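Long-range contact in nourseothricin acetyltransferase (Streptomyces noursei, PDB 5C82), which probably transfers an acetyl group to the antibiotic nourseothricin, a reaction of a GNAT-family enzyme that gives resistance to the drug: residues A[20-28]-A[83-94]. The protein carries 1 engineered substitution. Residues are numbered along the deposited sequence; the frame is centred on the assembly and turned at random.
Sequences AEAIEALDG and VAYGDDGDLAGF
Ile23 sets its CG2 methyl squarely over one face of the Phe94 ring, a CH-pi contact 3.7 Å from the centroid and only 7° off the ring normal. That branch lies anti to the backbone N, whereas CG1, anti to the carbonyl carbon (chi1 -70°), carries CD1 to strand 79-85, where Ile23 CD1 lies 3.9 Å from Val83 CG1. Phe94 CE1 also rests 3.6 Å from Ile23 O.

Two leucines supply most of the other contacts, partly against backbone atoms. Leu91 pushes its CD2 methyl against the helix backbone, 3.6 Å from Ala22 C, and the same methyl touches Ala22 CB and Ile23 CG1. Leu26, just past the end of helix 20-25, extends CD1 to 3.7 Å from Leu91 O and equally near Gly93 N, while its CD2 meets the Phe94 ring obliquely.

In GNAT terms, the short helix that follows the first strand packs over the hairpin of strands 79-85 and 91-100 in the mixed sheet, its axis at 83° to segment 91-94 and 9.1 Å from it. The hairpin carries a classic beta bulge, Ala92 and Gly93 both donating to Ala84 O. A type I turn, Gly86 to Gly89, closes it, and Asp88 OD1 takes the N-H of Asp90 in an Asx turn.

Tyr85 lays one ring face against Leu91 CD1; its hydroxyl, 4.0 Å from Ala22 CB, is hydrogen-bonded to Asp19, just ahead of the helix.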
ATOM      1  N   ALA A  20      -1.185   1.257  27.099  1.00 25.74           N
ATOM      2  CA  ALA A  20       0.005   1.483  26.273  1.00 27.01           C
ATOM      3  C   ALA A  20       1.194   0.577  26.593  1.00 32.80           C
ATOM      4  O   ALA A  20       1.771  -0.002  25.675  1.00 32.62           O
ATOM      5  CB  ALA A  20       0.424   2.948  26.326  1.00 28.28           C
ATOM      6  N   GLU A  21       1.530   0.420  27.878  1.00 31.65           N
ATOM      7  CA  GLU A  21       2.645  -0.427  28.308  1.00 32.39           C
ATOM      8  C   GLU A  21       2.424  -1.898  27.975  1.00 35.43           C
ATOM      9  O   GLU A  21       3.342  -2.539  27.461  1.00 35.95           O
ATOM     10  CB  GLU A  21       2.922  -0.274  29.810  1.00 33.99           C
ATOM     11  CG  GLU A  21       3.703   0.986  30.140  1.00 50.21           C
ATOM     12  CD  GLU A  21       4.443   0.960  31.463  1.00 74.45           C
ATOM     13  OE1 GLU A  21       3.823   0.609  32.493  1.00 70.97           O
ATOM     14  OE2 GLU A  21       5.643   1.317  31.471  1.00 71.13           O
ATOM     15  N   ALA A  22       1.230  -2.436  28.305  1.00 29.22           N
ATOM     16  CA  ALA A  22       0.886  -3.834  28.061  1.00 27.78           C
ATOM     17  C   ALA A  22       0.875  -4.132  26.552  1.00 30.38           C
ATOM     18  O   ALA A  22       1.373  -5.175  26.141  1.00 29.68           O
ATOM     19  CB  ALA A  22      -0.454  -4.175  28.699  1.00 28.20           C
ATOM     20  N   ILE A  23       0.387  -3.187  25.742  1.00 26.77           N
ATOM     21  CA  ILE A  23       0.337  -3.293  24.273  1.00 26.95           C
ATOM     22  C   ILE A  23       1.762  -3.442  23.704  1.00 35.46           C
ATOM     23  O   ILE A  23       2.029  -4.398  22.960  1.00 35.13           O
ATOM     24  CB  ILE A  23      -0.488  -2.127  23.649  1.00 27.97           C
ATOM     25  CG1 ILE A  23      -1.998  -2.308  23.993  1.00 26.94           C
ATOM     26  CG2 ILE A  23      -0.273  -2.034  22.123  1.00 27.86           C
ATOM     27  CD1 ILE A  23      -2.902  -1.105  23.752  1.00 25.03           C
ATOM     28  N   GLU A  24       2.671  -2.524  24.124  1.00 34.14           N
ATOM     29  CA  GLU A  24       4.101  -2.469  23.790  1.00 34.50           C
ATOM     30  C   GLU A  24       4.809  -3.776  24.176  1.00 37.79           C
ATOM     31  O   GLU A  24       5.472  -4.375  23.334  1.00 38.82           O
ATOM     32  CB  GLU A  24       4.768  -1.287  24.530  1.00 35.94           C
ATOM     33  CG  GLU A  24       5.036  -0.062  23.668  1.00 50.21           C
ATOM     34  CD  GLU A  24       5.345   1.219  24.431  1.00 77.17           C
ATOM     35  OE1 GLU A  24       6.163   1.177  25.380  1.00 69.02           O
ATOM     36  OE2 GLU A  24       4.786   2.277  24.057  1.00 72.07           O
ATOM     37  N   ALA A  25       4.630  -4.221  25.437  1.00 32.50           N
ATOM     38  CA  ALA A  25       5.237  -5.419  26.025  1.00 31.94           C
ATOM     39  C   ALA A  25       4.772  -6.740  25.445  1.00 34.37           C
ATOM     40  O   ALA A  25       5.475  -7.742  25.613  1.00 34.27           O
ATOM     41  CB  ALA A  25       5.009  -5.435  27.529  1.00 32.72           C
ATOM     42  N   LEU A  26       3.564  -6.780  24.849  1.00 29.30           N
ATOM     43  CA  LEU A  26       3.012  -8.018  24.310  1.00 28.05           C
ATOM     44  C   LEU A  26       3.942  -8.589  23.242  1.00 31.11           C
ATOM     45  O   LEU A  26       4.435  -7.869  22.369  1.00 30.86           O
ATOM     46  CB  LEU A  26       1.572  -7.830  23.796  1.00 27.98           C
ATOM     47  CG  LEU A  26       0.816  -9.092  23.327  1.00 31.92           C
ATOM     48  CD1 LEU A  26      -0.646  -9.029  23.730  1.00 31.57           C
ATOM     49  CD2 LEU A  26       0.941  -9.271  21.825  1.00 32.64           C
ATOM     50  N   ASP A  27       4.183  -9.885  23.355  1.00 27.89           N
ATOM     51  CA  ASP A  27       5.069 -10.654  22.504  1.00 27.22           C
ATOM     52  C   ASP A  27       4.431 -11.037  21.159  1.00 29.23           C
ATOM     53  O   ASP A  27       3.731 -12.043  21.068  1.00 29.72           O
ATOM     54  CB  ASP A  27       5.537 -11.904  23.280  1.00 28.76           C
ATOM     55  CG  ASP A  27       6.629 -12.716  22.612  1.00 36.23           C
ATOM     56  OD1 ASP A  27       7.387 -12.137  21.800  1.00 36.13           O
ATOM     57  OD2 ASP A  27       6.781 -13.902  22.966  1.00 41.32           O
ATOM     58  N   GLY A  28       4.748 -10.275  20.122  1.00 24.11           N
ATOM     59  CA  GLY A  28       4.275 -10.548  18.772  1.00 24.31           C
ATOM     60  C   GLY A  28       5.182 -11.470  17.974  1.00 28.49           C
ATOM     61  O   GLY A  28       5.016 -11.604  16.756  1.00 28.49           O
ATOM     62  N   VAL A  83      -8.740  -4.172  22.770  1.00 17.90           N
ATOM     63  CA  VAL A  83      -7.877  -5.029  23.593  1.00 16.67           C
ATOM     64  C   VAL A  83      -8.675  -6.205  24.104  1.00 20.77           C
ATOM     65  O   VAL A  83      -9.877  -6.076  24.319  1.00 21.22           O
ATOM     66  CB  VAL A  83      -7.205  -4.252  24.771  1.00 18.90           C
ATOM     67  CG1 VAL A  83      -6.112  -3.299  24.274  1.00 17.24           C
ATOM     68  CG2 VAL A  83      -8.242  -3.520  25.643  1.00 18.68           C
ATOM     69  N   ALA A  84      -8.001  -7.317  24.345  1.00 17.39           N
ATOM     70  CA  ALA A  84      -8.561  -8.543  24.928  1.00 17.66           C
ATOM     71  C   ALA A  84      -7.735  -8.896  26.157  1.00 21.06           C
ATOM     72  O   ALA A  84      -6.513  -9.020  26.054  1.00 21.10           O
ATOM     73  CB  ALA A  84      -8.505  -9.694  23.927  1.00 18.02           C
ATOM     74  N   TYR A  85      -8.382  -8.994  27.321  1.00 17.73           N
ATOM     75  CA  TYR A  85      -7.704  -9.341  28.580  1.00 17.70           C
ATOM     76  C   TYR A  85      -8.163 -10.701  29.087  1.00 23.45           C
ATOM     77  O   TYR A  85      -9.347 -11.014  29.053  1.00 21.40           O
ATOM     78  CB  TYR A  85      -7.932  -8.262  29.655  1.00 17.55           C
ATOM     79  CG  TYR A  85      -6.991  -7.082  29.535  1.00 19.37           C
ATOM     80  CD1 TYR A  85      -7.315  -5.984  28.744  1.00 20.53           C
ATOM     81  CD2 TYR A  85      -5.787  -7.051  30.232  1.00 20.50           C
ATOM     82  CE1 TYR A  85      -6.443  -4.908  28.611  1.00 21.06           C
ATOM     83  CE2 TYR A  85      -4.908  -5.971  30.116  1.00 21.00           C
ATOM     84  CZ  TYR A  85      -5.241  -4.904  29.302  1.00 28.45           C
ATOM     85  OH  TYR A  85      -4.383  -3.840  29.183  1.00 29.03           O
ATOM     86  N   GLY A  86      -7.219 -11.488  29.569  1.00 25.00           N
ATOM     87  CA  GLY A  86      -7.503 -12.791  30.154  1.00 27.17           C
ATOM     88  C   GLY A  86      -7.951 -12.675  31.598  1.00 36.66           C
ATOM     89  O   GLY A  86      -7.977 -11.567  32.143  1.00 35.68           O
ATOM     90  N   ASP A  87      -8.293 -13.827  32.231  1.00 38.85           N
ATOM     91  CA  ASP A  87      -8.732 -13.929  33.634  1.00 40.93           C
ATOM     92  C   ASP A  87      -7.684 -13.397  34.617  1.00 45.95           C
ATOM     93  O   ASP A  87      -8.030 -12.773  35.618  1.00 46.78           O
ATOM     94  CB  ASP A  87      -9.087 -15.384  33.999  1.00 43.68           C
ATOM     95  CG  ASP A  87     -10.509 -15.798  33.662  1.00 63.77           C
ATOM     96  OD1 ASP A  87     -11.454 -15.234  34.267  1.00 65.79           O
ATOM     97  OD2 ASP A  87     -10.677 -16.737  32.843  1.00 72.81           O
ATOM     98  N   ASP A  88      -6.413 -13.616  34.292  1.00 42.57           N
ATOM     99  CA  ASP A  88      -5.226 -13.231  35.049  1.00 42.41           C
ATOM    100  C   ASP A  88      -4.925 -11.712  35.098  1.00 44.21           C
ATOM    101  O   ASP A  88      -4.062 -11.298  35.872  1.00 43.75           O
ATOM    102  CB  ASP A  88      -4.016 -14.003  34.486  1.00 45.28           C
ATOM    103  CG  ASP A  88      -3.785 -13.901  32.971  1.00 63.15           C
ATOM    104  OD1 ASP A  88      -4.381 -12.997  32.326  1.00 63.71           O
ATOM    105  OD2 ASP A  88      -2.987 -14.704  32.439  1.00 72.20           O
ATOM    106  N   GLY A  89      -5.606 -10.914  34.264  1.00 38.22           N
ATOM    107  CA  GLY A  89      -5.380  -9.471  34.147  1.00 35.89           C
ATOM    108  C   GLY A  89      -4.320  -9.107  33.113  1.00 36.07           C
ATOM    109  O   GLY A  89      -4.001  -7.931  32.923  1.00 34.99           O
ATOM    110  N   ASP A  90      -3.774 -10.115  32.423  1.00 31.02           N
ATOM    111  CA  ASP A  90      -2.757  -9.913  31.393  1.00 30.13           C
ATOM    112  C   ASP A  90      -3.393  -9.700  30.034  1.00 30.13           C
ATOM    113  O   ASP A  90      -4.452 -10.270  29.726  1.00 29.20           O
ATOM    114  CB  ASP A  90      -1.768 -11.097  31.352  1.00 32.72           C
ATOM    115  CG  ASP A  90      -0.880 -11.213  32.597  1.00 52.38           C
ATOM    116  OD1 ASP A  90      -0.291 -10.180  33.015  1.00 54.42           O
ATOM    117  OD2 ASP A  90      -0.760 -12.337  33.140  1.00 58.62           O
ATOM    118  N   LEU A  91      -2.735  -8.877  29.216  1.00 23.46           N
ATOM    119  CA  LEU A  91      -3.181  -8.604  27.868  1.00 19.63           C
ATOM    120  C   LEU A  91      -2.983  -9.842  27.005  1.00 23.58           C
ATOM    121  O   LEU A  91      -1.882 -10.370  26.920  1.00 24.88           O
ATOM    122  CB  LEU A  91      -2.463  -7.392  27.303  1.00 17.70           C
ATOM    123  CG  LEU A  91      -2.980  -6.886  25.955  1.00 18.44           C
ATOM    124  CD1 LEU A  91      -4.412  -6.384  26.049  1.00 16.45           C
ATOM    125  CD2 LEU A  91      -2.095  -5.829  25.438  1.00 18.83           C
ATOM    126  N   ALA A  92      -4.073 -10.351  26.441  1.00 19.62           N
ATOM    127  CA  ALA A  92      -4.049 -11.549  25.611  1.00 18.92           C
ATOM    128  C   ALA A  92      -3.835 -11.140  24.169  1.00 23.73           C
ATOM    129  O   ALA A  92      -3.288 -11.925  23.375  1.00 23.24           O
ATOM    130  CB  ALA A  92      -5.357 -12.315  25.747  1.00 19.38           C
ATOM    131  N   GLY A  93      -4.263  -9.919  23.838  1.00 19.58           N
ATOM    132  CA  GLY A  93      -4.149  -9.436  22.477  1.00 19.42           C
ATOM    133  C   GLY A  93      -4.780  -8.095  22.219  1.00 24.26           C
ATOM    134  O   GLY A  93      -5.517  -7.577  23.061  1.00 24.19           O
ATOM    135  N   PHE A  94      -4.456  -7.516  21.046  1.00 19.55           N
ATOM    136  CA  PHE A  94      -4.999  -6.227  20.611  1.00 18.98           C
ATOM    137  C   PHE A  94      -5.125  -6.161  19.103  1.00 22.77           C
ATOM    138  O   PHE A  94      -4.467  -6.915  18.382  1.00 24.32           O
ATOM    139  CB  PHE A  94      -4.150  -5.036  21.154  1.00 20.37           C
ATOM    140  CG  PHE A  94      -2.758  -4.938  20.571  1.00 20.85           C
ATOM    141  CD1 PHE A  94      -1.694  -5.617  21.155  1.00 22.08           C
ATOM    142  CD2 PHE A  94      -2.514  -4.170  19.433  1.00 22.80           C
ATOM    143  CE1 PHE A  94      -0.414  -5.550  20.602  1.00 24.00           C
ATOM    144  CE2 PHE A  94      -1.232  -4.112  18.870  1.00 25.47           C
ATOM    145  CZ  PHE A  94      -0.188  -4.800  19.459  1.00 23.24           C
TER